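SusD family protein (Bacteroides uniformis, PDB 7KV1) probably binds beta-glucans at the surface of a human gut bacterium, as a SusD-type glycan-binding protein built on tetratricopeptide-like helical repeats. Local coordinates at residues Arg340-Gln345 with Asp494-Arg499. Sequence-based numbering, arbitrary orientation.
Sequences RLETYQ and DEYGYR
Helix 341-345, with Arg340 at its N-cap position, faces a loop whose residues Asp494 to Gly497 form a type I beta turn; even the nearest CA atoms, those of Glu342 and Asp494, stay 10.7 Å apart. Side chains bridge this gap, at the surface of the SusD fold. Inside the loop, Asp494 OD1 accepts from Tyr496 N at 3.0 Å on its anti lone pair, which makes an Asx turn. The same oxygen takes Tyr498 N on its syn lone pair, nearly straight at 163°. Asp494 OD2 turns its own syn lone pair to Arg499 N at 2.8 Å. The Arg340 guanidinium lies in cation-pi contact with Trp83 and meets Asp494 through a water, which accepts from Arg340 NH2 and donates to Asp494 OD2. An alanine at Asp494 would lose the three backbone N-H bonds and this water link, and would probably loosen the turn that positions Tyr496. Arg340 NH1 also comes within 3.9 Å of Arg499 NH1, a like-charge approach probably eased because Arg499 gives hydrogen bonds to the carbonyls of Gly79 and Phe99. Tyr496 and Glu342 meet tip to tip, Tyr496 OH donating a weak 3.5 Å bond to Glu342 OE2, while Glu495 CG sits over the centre of the Tyr496 ring.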
loop_
_atom_site.group_PDB
_atom_site.type_symbol
_atom_site.label_atom_id
_atom_site.label_comp_id
_atom_site.label_asym_id
_atom_site.label_seq_id
_atom_site.Cartn_x
_atom_site.Cartn_y
_atom_site.Cartn_z
ATOM N N ARG A 340 8.339 9.641 -13.478
ATOM C CA ARG A 340 9.626 9.623 -14.231
ATOM C C ARG A 340 9.355 9.225 -15.676
ATOM O O ARG A 340 8.463 8.377 -15.915
ATOM C CB ARG A 340 10.674 8.700 -13.612
ATOM C CG ARG A 340 11.047 9.152 -12.217
ATOM C CD ARG A 340 11.723 8.114 -11.332
ATOM N NE ARG A 340 13.075 7.828 -11.724
ATOM C CZ ARG A 340 14.068 7.538 -10.870
ATOM N NH1 ARG A 340 13.890 7.585 -9.554
ATOM N NH2 ARG A 340 15.264 7.300 -11.354
ATOM N N LEU A 341 10.125 9.804 -16.594
ATOM C CA LEU A 341 10.050 9.461 -18.037
ATOM C C LEU A 341 10.355 7.972 -18.220
ATOM O O LEU A 341 9.735 7.312 -19.064
ATOM C CB LEU A 341 11.047 10.331 -18.823
ATOM C CG LEU A 341 11.082 10.100 -20.343
ATOM C CD1 LEU A 341 9.692 10.225 -20.970
ATOM C CD2 LEU A 341 12.055 11.074 -21.011
ATOM N N GLU A 342 11.310 7.461 -17.470
ATOM C CA GLU A 342 11.715 6.038 -17.491
ATOM C C GLU A 342 10.489 5.174 -17.160
ATOM O O GLU A 342 10.310 4.111 -17.750
ATOM C CB GLU A 342 12.911 5.889 -16.537
ATOM C CG GLU A 342 14.103 6.831 -16.840
ATOM C CD GLU A 342 14.068 8.361 -16.605
ATOM O OE1 GLU A 342 13.497 8.851 -15.608
ATOM O OE2 GLU A 342 14.685 9.096 -17.424
ATOM N N THR A 343 9.605 5.617 -16.280
ATOM C CA THR A 343 8.374 4.853 -15.940
ATOM C C THR A 343 7.408 4.818 -17.136
ATOM O O THR A 343 6.735 3.769 -17.367
ATOM C CB THR A 343 7.717 5.424 -14.684
ATOM O OG1 THR A 343 8.766 5.583 -13.734
ATOM C CG2 THR A 343 6.612 4.551 -14.142
ATOM N N TYR A 344 7.248 5.941 -17.831
ATOM C CA TYR A 344 6.432 5.959 -19.063
ATOM C C TYR A 344 7.095 5.014 -20.072
ATOM O O TYR A 344 6.410 4.154 -20.671
ATOM C CB TYR A 344 6.258 7.392 -19.566
ATOM C CG TYR A 344 5.559 7.471 -20.893
ATOM C CD1 TYR A 344 4.177 7.449 -20.987
ATOM C CD2 TYR A 344 6.296 7.518 -22.066
ATOM C CE1 TYR A 344 3.536 7.488 -22.218
ATOM C CE2 TYR A 344 5.676 7.572 -23.305
ATOM C CZ TYR A 344 4.293 7.549 -23.376
ATOM O OH TYR A 344 3.695 7.546 -24.596
ATOM N N GLN A 345 8.400 5.139 -20.270
ATOM C CA GLN A 345 9.114 4.419 -21.378
ATOM C C GLN A 345 9.234 2.904 -21.132
ATOM O O GLN A 345 9.456 2.174 -22.108
ATOM C CB GLN A 345 10.505 5.021 -21.597
ATOM C CG GLN A 345 10.442 6.454 -22.080
ATOM C CD GLN A 345 11.810 7.081 -22.202
ATOM O OE1 GLN A 345 12.753 6.745 -21.488
ATOM N NE2 GLN A 345 11.909 8.029 -23.108
ATOM N N ASP A 494 20.565 8.898 -10.224
ATOM C CA ASP A 494 20.047 9.182 -11.589
ATOM C C ASP A 494 20.895 10.265 -12.266
ATOM O O ASP A 494 21.664 10.964 -11.564
ATOM C CB ASP A 494 18.587 9.627 -11.529
ATOM C CG ASP A 494 18.398 10.769 -10.555
ATOM O OD1 ASP A 494 18.805 11.882 -10.933
ATOM O OD2 ASP A 494 17.916 10.519 -9.409
ATOM N N GLU A 495 20.719 10.406 -13.586
ATOM C CA GLU A 495 21.472 11.345 -14.459
ATOM C C GLU A 495 21.108 12.801 -14.171
ATOM O O GLU A 495 21.793 13.667 -14.711
ATOM C CB GLU A 495 21.195 11.085 -15.940
ATOM C CG GLU A 495 19.746 11.272 -16.343
ATOM C CD GLU A 495 19.524 11.028 -17.823
ATOM O OE1 GLU A 495 20.153 11.736 -18.629
ATOM O OE2 GLU A 495 18.752 10.125 -18.159
ATOM N N TYR A 496 20.079 13.078 -13.369
ATOM C CA TYR A 496 19.583 14.457 -13.126
ATOM C C TYR A 496 20.144 14.984 -11.807
ATOM O O TYR A 496 19.847 16.136 -11.510
ATOM C CB TYR A 496 18.050 14.517 -13.158
ATOM C CG TYR A 496 17.381 14.005 -14.410
ATOM C CD1 TYR A 496 17.407 14.718 -15.610
ATOM C CD2 TYR A 496 16.714 12.790 -14.399
ATOM C CE1 TYR A 496 16.794 14.228 -16.761
ATOM C CE2 TYR A 496 16.121 12.281 -15.541
ATOM C CZ TYR A 496 16.147 13.003 -16.719
ATOM O OH TYR A 496 15.524 12.458 -17.808
ATOM N N GLY A 497 20.861 14.190 -10.997
ATOM C CA GLY A 497 21.408 14.674 -9.705
ATOM C C GLY A 497 20.399 14.706 -8.557
ATOM O O GLY A 497 20.684 15.337 -7.517
ATOM N N TYR A 498 19.251 14.054 -8.712
ATOM C CA TYR A 498 18.147 14.078 -7.718
ATOM C C TYR A 498 18.460 13.078 -6.602
ATOM O O TYR A 498 18.774 13.455 -5.478
ATOM C CB TYR A 498 16.805 13.806 -8.408
ATOM C CG TYR A 498 16.331 14.849 -9.404
ATOM C CD1 TYR A 498 16.702 16.186 -9.330
ATOM C CD2 TYR A 498 15.532 14.466 -10.456
ATOM C CE1 TYR A 498 16.232 17.118 -10.253
ATOM C CE2 TYR A 498 15.068 15.368 -11.398
ATOM C CZ TYR A 498 15.416 16.702 -11.294
ATOM O OH TYR A 498 14.916 17.558 -12.236
ATOM N N ARG A 499 18.438 11.790 -6.920
ATOM C CA ARG A 499 18.939 10.748 -5.997
ATOM C C ARG A 499 20.456 10.705 -6.152
ATOM O O ARG A 499 20.901 10.499 -7.276
ATOM C CB ARG A 499 18.373 9.369 -6.326
ATOM C CG ARG A 499 18.800 8.308 -5.326
ATOM C CD ARG A 499 17.941 7.056 -5.508
ATOM N NE ARG A 499 16.682 7.234 -4.838
ATOM C CZ ARG A 499 15.506 6.718 -5.205
ATOM N NH1 ARG A 499 15.383 6.014 -6.323
ATOM N NH2 ARG A 499 14.446 6.965 -4.453
HETATM O O HOH W 1 16.829 7.813 -8.969
#